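Local coordinates for leucine aminopeptidase 1, chloroplastic (Solanum lycopersicum, PDB 5D8N), which removes N-terminal amino acids, preferably leucine, from peptides as a magnesium-dependent homohexameric aminopeptidase of the M17 family and also acts as a molecular chaperone, at residues A[245-257]-A[276-288]. The protein carries 1 engineered substitution. Residues are numbered along the deposited sequence; the frame is centred on the assembly and turned at random.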
ATOM      1  N   ASP A 245     -45.360 -10.754  30.614  1.00 27.99           N
ATOM      2  CA  ASP A 245     -45.646 -11.940  31.410  1.00 30.95           C
ATOM      3  C   ASP A 245     -44.700 -13.099  31.132  1.00 29.98           C
ATOM      4  O   ASP A 245     -44.606 -14.006  31.963  1.00 28.41           O
ATOM      5  CB  ASP A 245     -47.091 -12.404  31.214  1.00 37.41           C
ATOM      6  CG  ASP A 245     -47.358 -12.884  29.808  1.00 38.17           C
ATOM      7  OD1 ASP A 245     -46.734 -12.363  28.866  1.00 39.33           O
ATOM      8  OD2 ASP A 245     -48.260 -13.719  29.640  1.00 49.84           O
ATOM      9  N   VAL A 246     -43.898 -12.999  30.066  1.00 27.01           N
ATOM     10  CA  VAL A 246     -42.873 -14.008  29.780  1.00 25.69           C
ATOM     11  C   VAL A 246     -41.442 -13.505  29.578  1.00 24.59           C
ATOM     12  O   VAL A 246     -40.506 -14.299  29.550  1.00 23.28           O
ATOM     13  CB  VAL A 246     -43.274 -14.838  28.555  1.00 27.16           C
ATOM     14  CG1 VAL A 246     -44.525 -15.652  28.890  1.00 31.28           C
ATOM     15  CG2 VAL A 246     -43.521 -13.967  27.345  1.00 25.85           C
ATOM     16  N   ILE A 247     -41.276 -12.196  29.405  1.00 25.00           N
ATOM     17  CA  ILE A 247     -39.950 -11.620  29.280  1.00 24.51           C
ATOM     18  C   ILE A 247     -39.737 -10.522  30.317  1.00 24.06           C
ATOM     19  O   ILE A 247     -40.476  -9.550  30.370  1.00 23.30           O
ATOM     20  CB  ILE A 247     -39.695 -11.089  27.850  1.00 23.36           C
ATOM     21  CG1 ILE A 247     -39.712 -12.242  26.839  1.00 21.44           C
ATOM     22  CG2 ILE A 247     -38.366 -10.355  27.803  1.00 24.52           C
ATOM     23  CD1 ILE A 247     -39.634 -11.802  25.382  1.00 22.80           C
ATOM     24  N   SER A 248     -38.659 -10.654  31.085  1.00 23.47           N
ATOM     25  CA  SER A 248     -38.201  -9.615  31.975  1.00 25.20           C
ATOM     26  C   SER A 248     -36.936  -8.973  31.415  1.00 25.51           C
ATOM     27  O   SER A 248     -36.220  -9.562  30.590  1.00 22.65           O
ATOM     28  CB  SER A 248     -37.899 -10.196  33.360  1.00 27.50           C
ATOM     29  OG  SER A 248     -36.837 -11.135  33.283  1.00 31.84           O
ATOM     30  N   VAL A 249     -36.623  -7.783  31.919  1.00 25.73           N
ATOM     31  CA  VAL A 249     -35.463  -7.049  31.426  1.00 27.62           C
ATOM     32  C   VAL A 249     -34.705  -6.434  32.589  1.00 28.84           C
ATOM     33  O   VAL A 249     -35.306  -6.017  33.580  1.00 29.09           O
ATOM     34  CB  VAL A 249     -35.853  -5.948  30.425  1.00 26.58           C
ATOM     35  CG1 VAL A 249     -36.766  -4.909  31.080  1.00 29.32           C
ATOM     36  CG2 VAL A 249     -34.608  -5.277  29.883  1.00 25.91           C
ATOM     37  N   ASN A 250     -33.382  -6.448  32.469  1.00 25.45           N
ATOM     38  CA  ASN A 250     -32.500  -5.705  33.348  1.00 25.69           C
ATOM     39  C   ASN A 250     -31.399  -5.052  32.509  1.00 23.56           C
ATOM     40  O   ASN A 250     -30.690  -5.732  31.760  1.00 21.14           O
ATOM     41  CB  ASN A 250     -31.904  -6.660  34.397  1.00 31.97           C
ATOM     42  CG  ASN A 250     -31.235  -5.947  35.561  1.00 36.17           C
ATOM     43  OD1 ASN A 250     -31.492  -4.777  35.848  1.00 40.89           O
ATOM     44  ND2 ASN A 250     -30.330  -6.655  36.222  1.00 39.53           N
ATOM     45  N   ILE A 251     -31.372  -3.723  32.535  1.00 21.80           N
ATOM     46  CA  ILE A 251     -30.390  -2.936  31.830  1.00 23.45           C
ATOM     47  C   ILE A 251     -29.366  -2.459  32.844  1.00 23.47           C
ATOM     48  O   ILE A 251     -29.726  -1.781  33.806  1.00 23.83           O
ATOM     49  CB  ILE A 251     -31.030  -1.706  31.162  1.00 27.29           C
ATOM     50  CG1 ILE A 251     -32.155  -2.130  30.217  1.00 29.15           C
ATOM     51  CG2 ILE A 251     -29.987  -0.910  30.390  1.00 28.39           C
ATOM     52  CD1 ILE A 251     -31.754  -3.153  29.177  1.00 30.14           C
ATOM     53  N   LEU A 252     -28.115  -2.885  32.693  1.00 23.01           N
ATOM     54  CA  LEU A 252     -27.048  -2.416  33.587  1.00 24.28           C
ATOM     55  C   LEU A 252     -26.306  -1.241  32.960  1.00 25.87           C
ATOM     56  O   LEU A 252     -25.847  -1.337  31.817  1.00 23.72           O
ATOM     57  CB  LEU A 252     -26.077  -3.552  33.905  1.00 24.79           C
ATOM     58  CG  LEU A 252     -26.664  -4.915  34.290  1.00 27.75           C
ATOM     59  CD1 LEU A 252     -25.539  -5.836  34.703  1.00 29.03           C
ATOM     60  CD2 LEU A 252     -27.572  -4.752  35.486  1.00 34.10           C
ATOM     61  N   ASP A 253     -26.066  -0.199  33.756  1.00 26.02           N
ATOM     62  CA  ASP A 253     -25.255   0.926  33.306  1.00 25.11           C
ATOM     63  C   ASP A 253     -23.768   0.729  33.647  1.00 24.76           C
ATOM     64  O   ASP A 253     -23.363  -0.337  34.111  1.00 26.27           O
ATOM     65  CB  ASP A 253     -25.812   2.261  33.840  1.00 26.16           C
ATOM     66  CG  ASP A 253     -25.645   2.431  35.347  1.00 30.75           C
ATOM     67  OD1 ASP A 253     -24.837   1.702  35.969  1.00 28.88           O
ATOM     68  OD2 ASP A 253     -26.357   3.291  35.902  1.00 35.81           O
ATOM     69  N   ALA A 254     -22.935   1.647  33.180  1.00 23.09           N
ATOM     70  CA  ALA A 254     -21.486   1.477  33.246  1.00 23.81           C
ATOM     71  C   ALA A 254     -21.038   1.209  34.674  1.00 23.28           C
ATOM     72  O   ALA A 254     -20.123   0.410  34.883  1.00 22.22           O
ATOM     73  CB  ALA A 254     -20.772   2.718  32.728  1.00 23.96           C
ATOM     74  N   GLU A 255     -21.670   1.864  35.640  1.00 24.71           N
ATOM     75  CA  GLU A 255     -21.272   1.752  37.046  1.00 30.81           C
ATOM     76  C   GLU A 255     -21.609   0.376  37.589  1.00 26.28           C
ATOM     77  O   GLU A 255     -20.803  -0.241  38.277  1.00 26.71           O
ATOM     78  CB  GLU A 255     -21.966   2.806  37.942  1.00 37.51           C
ATOM     79  CG  GLU A 255     -21.208   4.118  38.073  1.00 46.17           C
ATOM     80  CD  GLU A 255     -19.760   3.970  38.567  1.00 56.22           C
ATOM     81  OE1 GLU A 255     -19.505   3.556  39.723  1.00 54.14           O
ATOM     82  OE2 GLU A 255     -18.828   4.291  37.798  1.00 56.87           O
ATOM     83  N   GLN A 256     -22.766  -0.142  37.209  1.00 25.48           N
ATOM     84  CA  GLN A 256     -23.084  -1.522  37.557  1.00 27.61           C
ATOM     85  C   GLN A 256     -22.145  -2.555  36.912  1.00 25.65           C
ATOM     86  O   GLN A 256     -21.791  -3.564  37.516  1.00 22.99           O
ATOM     87  CB  GLN A 256     -24.534  -1.816  37.187  1.00 30.08           C
ATOM     88  CG  GLN A 256     -25.552  -1.030  38.010  1.00 32.89           C
ATOM     89  CD  GLN A 256     -26.959  -1.185  37.463  1.00 35.10           C
ATOM     90  OE1 GLN A 256     -27.307  -0.617  36.429  1.00 32.06           O
ATOM     91  NE2 GLN A 256     -27.732  -2.058  38.089  1.00 36.91           N
ATOM     92  N   CYS A 257     -21.717  -2.311  35.680  1.00 23.85           N
ATOM     93  CA  CYS A 257     -20.809  -3.252  35.023  1.00 21.50           C
ATOM     94  C   CYS A 257     -19.427  -3.146  35.661  1.00 22.07           C
ATOM     95  O   CYS A 257     -18.671  -4.132  35.753  1.00 22.17           O
ATOM     96  CB  CYS A 257     -20.729  -2.937  33.530  1.00 21.66           C
ATOM     97  SG  CYS A 257     -22.289  -3.313  32.678  1.00 23.33           S
ATOM     98  N   PRO A 276     -23.219   6.740  26.138  1.00 28.30           N
ATOM     99  CA  PRO A 276     -22.811   5.760  27.146  1.00 28.29           C
ATOM    100  C   PRO A 276     -23.216   4.332  26.801  1.00 25.35           C
ATOM    101  O   PRO A 276     -24.246   4.121  26.156  1.00 27.11           O
ATOM    102  CB  PRO A 276     -23.551   6.221  28.415  1.00 28.31           C
ATOM    103  CG  PRO A 276     -24.079   7.586  28.158  1.00 30.19           C
ATOM    104  CD  PRO A 276     -24.105   7.791  26.673  1.00 31.60           C
ATOM    105  N   PRO A 277     -22.560   3.359  27.430  1.00 24.47           N
ATOM    106  CA  PRO A 277     -22.814   1.953  27.187  1.00 24.09           C
ATOM    107  C   PRO A 277     -23.871   1.361  28.113  1.00 23.53           C
ATOM    108  O   PRO A 277     -24.117   1.917  29.170  1.00 24.31           O
ATOM    109  CB  PRO A 277     -21.493   1.310  27.553  1.00 24.72           C
ATOM    110  CG  PRO A 277     -20.981   2.160  28.652  1.00 25.61           C
ATOM    111  CD  PRO A 277     -21.415   3.560  28.334  1.00 27.32           C
ATOM    112  N   TYR A 278     -24.590   0.355  27.632  1.00 21.20           N
ATOM    113  CA  TYR A 278     -25.621  -0.305  28.405  1.00 21.40           C
ATOM    114  C   TYR A 278     -25.489  -1.793  28.163  1.00 21.37           C
ATOM    115  O   TYR A 278     -25.429  -2.265  27.025  1.00 22.77           O
ATOM    116  CB  TYR A 278     -27.024   0.167  28.005  1.00 21.92           C
ATOM    117  CG  TYR A 278     -27.286   1.592  28.426  1.00 24.27           C
ATOM    118  CD1 TYR A 278     -27.584   1.903  29.762  1.00 27.05           C
ATOM    119  CD2 TYR A 278     -27.087   2.643  27.548  1.00 26.08           C
ATOM    120  CE1 TYR A 278     -27.665   3.215  30.208  1.00 27.26           C
ATOM    121  CE2 TYR A 278     -27.201   3.957  27.979  1.00 29.09           C
ATOM    122  CZ  TYR A 278     -27.547   4.237  29.289  1.00 29.23           C
ATOM    123  OH  TYR A 278     -27.595   5.544  29.716  1.00 33.56           O
ATOM    124  N   PHE A 279     -25.575  -2.546  29.249  1.00 20.99           N
ATOM    125  CA  PHE A 279     -25.476  -3.994  29.172  1.00 20.27           C
ATOM    126  C   PHE A 279     -26.905  -4.517  29.285  1.00 19.61           C
ATOM    127  O   PHE A 279     -27.584  -4.302  30.283  1.00 20.08           O
ATOM    128  CB  PHE A 279     -24.559  -4.493  30.297  1.00 19.92           C
ATOM    129  CG  PHE A 279     -24.228  -5.953  30.209  1.00 21.82           C
ATOM    130  CD1 PHE A 279     -25.107  -6.914  30.692  1.00 22.14           C
ATOM    131  CD2 PHE A 279     -22.978  -6.356  29.776  1.00 21.01           C
ATOM    132  CE1 PHE A 279     -24.789  -8.261  30.628  1.00 21.75           C
ATOM    133  CE2 PHE A 279     -22.658  -7.695  29.724  1.00 21.70           C
ATOM    134  CZ  PHE A 279     -23.562  -8.654  30.131  1.00 20.12           C
ATOM    135  N   ILE A 280     -27.346  -5.195  28.243  1.00 19.29           N
ATOM    136  CA  ILE A 280     -28.716  -5.624  28.095  1.00 21.49           C
ATOM    137  C   ILE A 280     -28.882  -7.080  28.478  1.00 21.58           C
ATOM    138  O   ILE A 280     -28.200  -7.968  27.950  1.00 20.27           O
ATOM    139  CB  ILE A 280     -29.168  -5.441  26.635  1.00 21.92           C
ATOM    140  CG1 ILE A 280     -29.133  -3.966  26.249  1.00 20.91           C
ATOM    141  CG2 ILE A 280     -30.566  -5.994  26.456  1.00 24.01           C
ATOM    142  CD1 ILE A 280     -29.200  -3.742  24.754  1.00 24.13           C
ATOM    143  N   HIS A 281     -29.799  -7.318  29.411  1.00 23.03           N
ATOM    144  CA  HIS A 281     -30.146  -8.672  29.839  1.00 22.31           C
ATOM    145  C   HIS A 281     -31.652  -8.922  29.815  1.00 21.61           C
ATOM    146  O   HIS A 281     -32.396  -8.400  30.638  1.00 23.73           O
ATOM    147  CB  HIS A 281     -29.577  -8.942  31.232  1.00 21.86           C
ATOM    148  CG  HIS A 281     -29.794 -10.339  31.716  1.00 23.21           C
ATOM    149  ND1 HIS A 281     -29.719 -10.682  33.051  1.00 23.22           N
ATOM    150  CD2 HIS A 281     -30.197 -11.460  31.062  1.00 24.24           C
ATOM    151  CE1 HIS A 281     -29.944 -11.981  33.178  1.00 23.92           C
ATOM    152  NE2 HIS A 281     -30.260 -12.473  31.991  1.00 22.66           N
ATOM    153  N   LEU A 282     -32.111  -9.673  28.830  1.00 21.10           N
ATOM    154  CA  LEU A 282     -33.507 -10.116  28.790  1.00 20.86           C
ATOM    155  C   LEU A 282     -33.552 -11.573  29.188  1.00 20.94           C
ATOM    156  O   LEU A 282     -32.604 -12.328  28.923  1.00 21.61           O
ATOM    157  CB  LEU A 282     -34.073 -10.007  27.380  1.00 19.68           C
ATOM    158  CG  LEU A 282     -34.172  -8.612  26.778  1.00 20.95           C
ATOM    159  CD1 LEU A 282     -34.516  -8.696  25.296  1.00 21.14           C
ATOM    160  CD2 LEU A 282     -35.250  -7.827  27.494  1.00 23.21           C
ATOM    161  N   CYS A 283     -34.645 -11.959  29.833  1.00 22.39           N
ATOM    162  CA  CYS A 283     -34.886 -13.358  30.169  1.00 23.51           C
ATOM    163  C   CYS A 283     -36.300 -13.782  29.801  1.00 23.80           C
ATOM    164  O   CYS A 283     -37.273 -13.165  30.250  1.00 24.57           O
ATOM    165  CB  CYS A 283     -34.679 -13.607  31.659  1.00 26.65           C
ATOM    166  SG  CYS A 283     -34.778 -15.377  32.076  1.00 31.52           S
ATOM    167  N   PHE A 284     -36.395 -14.804  28.959  1.00 21.69           N
ATOM    168  CA  PHE A 284     -37.668 -15.396  28.604  1.00 23.79           C
ATOM    169  C   PHE A 284     -37.898 -16.641  29.437  1.00 24.94           C
ATOM    170  O   PHE A 284     -37.020 -17.509  29.492  1.00 23.68           O
ATOM    171  CB  PHE A 284     -37.748 -15.770  27.117  1.00 24.60           C
ATOM    172  CG  PHE A 284     -38.904 -16.670  26.799  1.00 24.27           C
ATOM    173  CD1 PHE A 284     -40.139 -16.143  26.539  1.00 23.42           C
ATOM    174  CD2 PHE A 284     -38.774 -18.053  26.900  1.00 26.60           C
ATOM    175  CE1 PHE A 284     -41.223 -16.973  26.365  1.00 23.39           C
ATOM    176  CE2 PHE A 284     -39.866 -18.892  26.755  1.00 24.50           C
ATOM    177  CZ  PHE A 284     -41.097 -18.341  26.488  1.00 24.07           C
ATOM    178  N   LYS A 285     -39.148 -16.802  29.875  1.00 26.99           N
ATOM    179  CA  LYS A 285     -39.591 -17.968  30.645  1.00 31.54           C
ATOM    180  C   LYS A 285     -41.122 -17.927  30.741  1.00 29.43           C
ATOM    181  O   LYS A 285     -41.635 -16.894  31.168  1.00 28.60           O
ATOM    182  CB  LYS A 285     -39.002 -17.734  32.049  1.00 39.43           C
ATOM    183  CG  LYS A 285     -39.153 -18.788  33.118  1.00 52.71           C
ATOM    184  CD  LYS A 285     -38.170 -18.557  34.261  1.00 66.84           C
ATOM    185  CE  LYS A 285     -38.254 -17.198  34.960  1.00 75.73           C
ATOM    186  NZ  LYS A 285     -37.107 -16.276  34.673  1.00 72.35           N
ATOM    187  N   THR A 286     -41.857 -18.991  30.411  1.00 31.33           N
ATOM    188  CA  THR A 286     -43.283 -19.051  30.798  1.00 33.98           C
ATOM    189  C   THR A 286     -43.422 -19.284  32.315  1.00 34.53           C
ATOM    190  O   THR A 286     -42.525 -19.857  32.936  1.00 30.84           O
ATOM    191  CB  THR A 286     -44.082 -20.151  30.083  1.00 32.41           C
ATOM    192  OG1 THR A 286     -43.422 -21.403  30.283  1.00 32.85           O
ATOM    193  CG2 THR A 286     -44.201 -19.870  28.600  1.00 35.25           C
ATOM    194  N   PRO A 287     -44.467 -18.715  32.944  1.00 36.65           N
ATOM    195  CA  PRO A 287     -44.583 -18.757  34.413  1.00 42.38           C
ATOM    196  C   PRO A 287     -44.807 -20.166  35.001  1.00 43.05           C
ATOM    197  O   PRO A 287     -44.650 -20.385  36.198  1.00 45.79           O
ATOM    198  CB  PRO A 287     -45.822 -17.907  34.701  1.00 46.55           C
ATOM    199  CG  PRO A 287     -46.070 -17.118  33.470  1.00 46.05           C
ATOM    200  CD  PRO A 287     -45.507 -17.890  32.307  1.00 43.00           C
ATOM    201  N   THR A 288     -45.056 -21.148  34.141  1.00 41.24           N
ATOM    202  CA  THR A 288     -45.336 -22.496  34.586  1.00 44.22           C
ATOM    203  C   THR A 288     -44.091 -23.144  35.181  1.00 50.94           C
ATOM    204  O   THR A 288     -42.986 -22.643  34.986  1.00 56.62           O
ATOM    205  CB  THR A 288     -45.897 -23.350  33.438  1.00 46.98           C
ATOM    206  OG1 THR A 288     -44.988 -23.367  32.336  1.00 45.38           O
ATOM    207  CG2 THR A 288     -47.240 -22.804  32.953  1.00 50.92           C
TER
HETATM  208  O   HOH W   1     -42.935 -15.995  33.138  1.00 53.45           O
HETATM  209  O   HOH W   2     -30.573  -9.439  35.526  1.00 27.46           O
HETATM  210  O   HOH W   3     -23.869   3.736  31.189  1.00 25.08           O
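Strands 247-252 and 278-284 form the antiparallel pair at one margin of the mixed sheet of the M17 catalytic domain, from Ile247 opposite Phe284 to Leu252 opposite Phe279. Seven backbone hydrogen bonds join the segments; the straightest runs from Phe279 N to Leu252 O (2.9 Å, 176° at the hydrogen). On the face covered by helix 229-242, Leu282 CD2 presses against Val249 CB at 3.5 Å, while Ile251 CD1 lies alongside Ile280 CG1. Phe284 CG is anti to the backbone N (chi1 166°), which lays the ring beside Val246, its CE1 3.7 Å from Val246 CB, with Ile247 CG1 at the ring edge. An alanine at Phe284 is likely to open a gap beside Val246 and Ile247 and take the packing from Pro344. Strand 278-284 is hydrogen-bonded on its other side to strand 347-358, whereas 247-252 is outermost within the chain. On the opposite face, water 2 links Asn250 ND2 to His281 ND1, and His281 NE2 bonds to His350, pairing both imidazole nitrogens. Beyond Leu252, Asp253 and Gln256 form a capping box that starts helix 254-259, from which Cys257 SG reaches Phe279 CB at 3.5 Å, oblique to the ring.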